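DUF952 domain-containing protein (Caulobacter vibrioides, PDB 2O0P) is of unknown function, but belongs to the DUF952 family of the ADP-ribosyl clan, which hints at, without establishing, a link to ADP-ribosyl chemistry. Local coordinates at residues Arg21-Ala26 against Tyr85-Val90; Phe33-Ala38 against Phe81-Arg86. The protein carries 2 engineered substitutions. One frame throughout, in Å; residues are numbered along the deposited sequence.

Contact 1 (Arg21-Ala26 against Tyr85-Val90); sequences RFEGSA and YRPLLV
Phe-22 and Leu-88 form the firm part of this contact, a two-residue antiparallel pairing of strand 21-22 with strand 88-89. They are a hydrogen-bonded pair: Phe-22 N gives to Leu-88 O at 2.7 Å with an almost straight N-H (173°), and Leu-88 N gives back to Phe-22 O at 2.8 Å. Between the two bonds the backbones are drawn close enough for Phe-22 CB and Leu-88 CB to face each other at 4.3 Å. Both side chains are large and apolar, as suits a buried face, but beyond CB the Phe-22 ring leads away from its partner. Gly-24 N lies 3.5 Å above the plane of that ring, over its centre. The turn there needs a phi of 122°, where a CB would press on the carbonyl O of Glu-23, and glycine carries none.

The other face is looser and partly open to solvent. Here Arg-21 and Leu-89 form the non-hydrogen-bonded pair, exposed Leu-89 touching little of 21-26. With CG between backbone N and carbonyl carbon (chi1 79°), Arg-21 lays its CG beside Pro-87 CB at 3.7 Å, before a bend at chi2 leads its end away. Glu-23 flanks the same ring, Glu-23 CG being 4.1 Å from Pro-87 CG. Beyond it, Arg-21 NH2 meets Glu-23 OE2 in a salt bridge at 3.4 Å. The methylenes line the proline, while Glu-23 is exposed and Arg-21 partly so, which suits their charges. At the far end Val-90 CG2 rests 3.6 Å from Arg-21 N.

Beneath the firm face, Phe-22 packs on Lys-6 and Leu-8 of strand 3-9 and on Ala-16 of helix 10-17, while Leu-88 reaches Leu-59 and Val-61 of strand 56-62; Ser-25 N-caps helix 26-31.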
# COMPACT_ATOMS: atom_id res chain seq x y z
N ARG A 21 1.66 -1.88 -14.44
CA ARG A 21 1.77 -0.91 -13.35
C ARG A 21 0.42 -0.66 -12.69
O ARG A 21 -0.63 -0.90 -13.29
CB ARG A 21 2.37 0.41 -13.86
CG ARG A 21 1.43 1.36 -14.61
CD ARG A 21 0.92 0.80 -15.92
NE ARG A 21 0.19 1.81 -16.69
CZ ARG A 21 0.76 2.77 -17.40
NH1 ARG A 21 2.09 2.86 -17.47
NH2 ARG A 21 0.02 3.67 -18.04
N PHE A 22 0.47 -0.21 -11.44
CA PHE A 22 -0.72 0.09 -10.65
C PHE A 22 -0.88 1.61 -10.61
O PHE A 22 -0.02 2.31 -10.09
CB PHE A 22 -0.56 -0.46 -9.24
CG PHE A 22 -1.66 -0.07 -8.29
CD1 PHE A 22 -2.99 -0.41 -8.55
CD2 PHE A 22 -1.36 0.60 -7.10
CE1 PHE A 22 -4.00 -0.08 -7.64
CE2 PHE A 22 -2.37 0.92 -6.19
CZ PHE A 22 -3.69 0.58 -6.47
N GLU A 23 -1.98 2.11 -11.17
CA GLU A 23 -2.22 3.54 -11.22
C GLU A 23 -2.94 4.11 -10.01
O GLU A 23 -3.07 5.33 -9.87
CB GLU A 23 -3.00 3.89 -12.50
CG GLU A 23 -2.25 3.50 -13.76
CD GLU A 23 -2.99 3.86 -15.02
OE1 GLU A 23 -4.13 3.38 -15.20
OE2 GLU A 23 -2.44 4.63 -15.84
N GLY A 24 -3.42 3.24 -9.13
CA GLY A 24 -4.09 3.71 -7.93
C GLY A 24 -5.51 3.22 -7.72
O GLY A 24 -6.22 2.86 -8.67
N SER A 25 -5.92 3.22 -6.45
CA SER A 25 -7.26 2.83 -6.05
C SER A 25 -8.17 4.01 -6.42
O SER A 25 -7.67 5.05 -6.85
CB SER A 25 -7.31 2.62 -4.55
OG SER A 25 -7.06 3.86 -3.89
N ALA A 26 -9.47 3.87 -6.22
CA ALA A 26 -10.41 4.94 -6.52
C ALA A 26 -10.01 6.20 -5.76
O ALA A 26 -10.03 7.30 -6.30
CB ALA A 26 -11.83 4.52 -6.14
N TYR A 85 3.49 10.14 -6.59
CA TYR A 85 2.84 10.92 -7.64
C TYR A 85 3.05 10.41 -9.06
O TYR A 85 3.26 11.18 -10.00
CB TYR A 85 3.25 12.39 -7.54
CG TYR A 85 2.64 13.10 -6.34
CD1 TYR A 85 3.11 12.85 -5.04
CD2 TYR A 85 1.58 13.98 -6.50
CE1 TYR A 85 2.51 13.46 -3.93
CE2 TYR A 85 0.98 14.59 -5.40
CZ TYR A 85 1.45 14.34 -4.12
OH TYR A 85 0.85 14.97 -3.04
N ARG A 86 2.97 9.09 -9.21
CA ARG A 86 3.11 8.44 -10.51
C ARG A 86 2.65 7.02 -10.27
O ARG A 86 2.50 6.60 -9.12
CB ARG A 86 4.56 8.44 -10.98
CG ARG A 86 5.53 7.68 -10.09
CD ARG A 86 6.90 7.62 -10.76
NE ARG A 86 7.94 7.03 -9.93
CZ ARG A 86 8.04 5.73 -9.65
NH1 ARG A 86 7.16 4.87 -10.13
NH2 ARG A 86 9.05 5.31 -8.91
N PRO A 87 2.39 6.26 -11.35
CA PRO A 87 1.95 4.88 -11.14
C PRO A 87 3.05 4.05 -10.49
O PRO A 87 4.23 4.36 -10.62
CB PRO A 87 1.65 4.39 -12.56
CG PRO A 87 1.25 5.64 -13.27
CD PRO A 87 2.26 6.64 -12.76
N LEU A 88 2.65 3.00 -9.77
CA LEU A 88 3.61 2.11 -9.13
C LEU A 88 3.89 0.98 -10.12
O LEU A 88 2.99 0.24 -10.49
CB LEU A 88 3.00 1.50 -7.86
CG LEU A 88 3.82 0.38 -7.20
CD1 LEU A 88 5.15 0.93 -6.69
CD2 LEU A 88 3.02 -0.21 -6.06
N LEU A 89 5.15 0.85 -10.55
CA LEU A 89 5.49 -0.21 -11.49
C LEU A 89 5.40 -1.58 -10.84
O LEU A 89 5.69 -1.73 -9.65
CB LEU A 89 6.91 0.00 -12.04
CG LEU A 89 7.13 1.11 -13.07
CD1 LEU A 89 6.55 2.41 -12.57
CD2 LEU A 89 8.61 1.26 -13.34
N VAL A 90 4.99 -2.58 -11.60
CA VAL A 90 4.88 -3.93 -11.06
C VAL A 90 6.28 -4.39 -10.67
O VAL A 90 6.46 -5.14 -9.70
CB VAL A 90 4.26 -4.90 -12.08
CG1 VAL A 90 4.39 -6.34 -11.60
CG2 VAL A 90 2.80 -4.55 -12.28

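Contact 2 (Phe33-Ala38 against Phe81-Arg86)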
# COMPACT_ATOMS: atom_id res chain seq x y z
N PHE A 33 -2.60 10.93 -6.24
CA PHE A 33 -1.38 10.21 -5.88
C PHE A 33 -1.75 8.91 -5.20
O PHE A 33 -2.87 8.75 -4.71
CB PHE A 33 -0.49 11.05 -4.96
CG PHE A 33 -1.16 11.47 -3.68
CD1 PHE A 33 -1.82 12.70 -3.60
CD2 PHE A 33 -1.16 10.64 -2.57
CE1 PHE A 33 -2.48 13.08 -2.43
CE2 PHE A 33 -1.81 11.02 -1.38
CZ PHE A 33 -2.47 12.24 -1.32
N ILE A 34 -0.81 7.97 -5.16
CA ILE A 34 -1.05 6.68 -4.53
C ILE A 34 -0.66 6.73 -3.06
O ILE A 34 0.49 7.03 -2.73
CB ILE A 34 -0.24 5.56 -5.23
CG1 ILE A 34 -0.70 5.41 -6.68
CG2 ILE A 34 -0.43 4.25 -4.48
CD1 ILE A 34 0.16 4.45 -7.50
N HIS A 35 -1.62 6.46 -2.18
CA HIS A 35 -1.37 6.44 -0.74
C HIS A 35 -0.64 5.17 -0.35
O HIS A 35 -1.14 4.07 -0.60
CB HIS A 35 -2.68 6.48 0.07
CG HIS A 35 -3.39 7.80 0.04
ND1 HIS A 35 -4.13 8.22 -1.05
CD2 HIS A 35 -3.50 8.78 0.97
CE1 HIS A 35 -4.68 9.39 -0.78
NE2 HIS A 35 -4.31 9.76 0.44
N LEU A 36 0.52 5.33 0.26
CA LEU A 36 1.32 4.21 0.75
C LEU A 36 1.56 4.48 2.23
O LEU A 36 1.27 5.58 2.71
CB LEU A 36 2.64 4.11 -0.01
CG LEU A 36 2.51 3.61 -1.46
CD1 LEU A 36 3.18 4.58 -2.40
CD2 LEU A 36 3.14 2.22 -1.59
N SER A 37 2.07 3.49 2.95
CA SER A 37 2.33 3.63 4.38
C SER A 37 3.70 3.08 4.74
O SER A 37 4.14 2.08 4.18
CB SER A 37 1.29 2.84 5.20
OG SER A 37 -0.04 3.29 4.99
N ALA A 38 4.37 3.75 5.68
CA ALA A 38 5.66 3.25 6.14
C ALA A 38 5.27 2.07 7.05
O ALA A 38 4.11 1.97 7.46
CB ALA A 38 6.39 4.32 6.95
N PHE A 81 3.73 10.55 5.57
CA PHE A 81 3.31 9.38 4.80
C PHE A 81 3.89 9.42 3.39
O PHE A 81 3.99 10.48 2.78
CB PHE A 81 1.78 9.29 4.72
CG PHE A 81 1.13 8.72 5.95
CD1 PHE A 81 1.16 9.42 7.15
CD2 PHE A 81 0.51 7.48 5.91
CE1 PHE A 81 0.58 8.88 8.30
CE2 PHE A 81 -0.07 6.93 7.05
CZ PHE A 81 -0.04 7.63 8.25
N PRO A 82 4.30 8.26 2.87
CA PRO A 82 4.86 8.20 1.52
C PRO A 82 3.73 8.26 0.49
O PRO A 82 2.85 7.40 0.49
CB PRO A 82 5.62 6.87 1.51
CG PRO A 82 4.81 6.01 2.45
CD PRO A 82 4.48 6.97 3.58
N HIS A 83 3.76 9.29 -0.35
CA HIS A 83 2.76 9.50 -1.40
C HIS A 83 3.48 9.42 -2.75
O HIS A 83 4.43 10.17 -3.01
CB HIS A 83 2.12 10.89 -1.28
CG HIS A 83 1.28 11.10 -0.05
ND1 HIS A 83 0.87 10.06 0.76
CD2 HIS A 83 0.72 12.22 0.47
CE1 HIS A 83 0.10 10.53 1.72
NE2 HIS A 83 -0.01 11.84 1.57
N LEU A 84 3.03 8.53 -3.63
CA LEU A 84 3.68 8.37 -4.94
C LEU A 84 2.90 9.09 -6.04
O LEU A 84 1.78 8.68 -6.38
CB LEU A 84 3.82 6.89 -5.28
CG LEU A 84 4.63 6.57 -6.54
CD1 LEU A 84 6.05 7.09 -6.38
CD2 LEU A 84 4.62 5.07 -6.80
N TYR A 85 3.49 10.14 -6.59
CA TYR A 85 2.84 10.92 -7.64
C TYR A 85 3.05 10.41 -9.06
O TYR A 85 3.26 11.18 -10.00
CB TYR A 85 3.25 12.39 -7.54
CG TYR A 85 2.64 13.10 -6.34
CD1 TYR A 85 3.11 12.85 -5.04
CD2 TYR A 85 1.58 13.98 -6.50
CE1 TYR A 85 2.51 13.46 -3.93
CE2 TYR A 85 0.98 14.59 -5.40
CZ TYR A 85 1.45 14.34 -4.12
OH TYR A 85 0.85 14.97 -3.04
N ARG A 86 2.97 9.09 -9.21
CA ARG A 86 3.11 8.44 -10.51
C ARG A 86 2.65 7.02 -10.27
O ARG A 86 2.50 6.60 -9.12
CB ARG A 86 4.56 8.44 -10.98
CG ARG A 86 5.53 7.68 -10.09
CD ARG A 86 6.90 7.62 -10.76
NE ARG A 86 7.94 7.03 -9.93
CZ ARG A 86 8.04 5.73 -9.65
NH1 ARG A 86 7.16 4.87 -10.13
NH2 ARG A 86 9.05 5.31 -8.91
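Ile-34 and Leu-84 are joined by two nearly straight backbone bonds, Ile-34 N to Leu-84 O at 2.9 Å and Leu-84 N to Ile-34 O at 3.1 Å. Two residues on, past the non-hydrogen-bonded pair His-35 and His-83, Leu-36 N reaches Pro-82 O at 3.1 Å, its N-H bent to 140°. Pro-82 has no N-H to return a bond, and its ring instead packs against the Leu-36 backbone, Pro-82 CG lying 3.6 Å from Leu-36 C.

These bonds join two neighbouring strands of the six-stranded antiparallel sheet, in which strand 80-84 runs between 34-38 and 70-74. His-83 bonds through its backbone to Lys-71 of the latter.

On one face Phe-33, His-35, His-83 and Tyr-85 form an aromatic cluster. The Phe-33 and His-83 rings make an offset stack, centroids 4.2 Å apart and planes at 23°, with Phe-33 CE2 over the imidazole centre; the same atom lies over the His-35 ring. Phe-33 serves all three because CG sits between its backbone N and carbonyl carbon (chi1 58°), turning the ring toward the histidines while CB stays over the Tyr-85 ring, 3.7 Å from the centroid, as a CH-pi contact. Aromatic residues suit the place because each of these three faces can receive a Phe-33 carbon; Tyr-85 OH is held by Glu-73.

The opposite face is aliphatic. Leu-36 CD1 comes within 3.7 Å of Leu-84 CB. Ile-34 CB lies beside Leu-84 CB, its CD1 reaches Arg-86 O, and it borders Lys-6 of strand 3-9. The Phe-81 ring edge meets Leu-36 O and Ser-37 OG, the latter hydrogen-bonded to Thr-45 of helix 39-49.

The centres of contacts 1 and 2 lie about 10 Å apart, and the two meet directly: Ile-34 CD1 sits 3.4 Å from Phe-22 O. Along the chain, 21-26 leads through helix 26-31 to 33-38; much later 81-86 runs into 85-90, the two sharing Tyr-85 and Arg-86. The inner pair of segments makes contact 2 and the outer pair contact 1, so both chain runs are matched in opposite directions. Contact 2 belongs to the six-stranded sheet, whereas contact 1 is a separate two-stranded piece. The chain leaving strand 80-84 therefore ties the main sheet to the 21-26 region within the DUF952 family region.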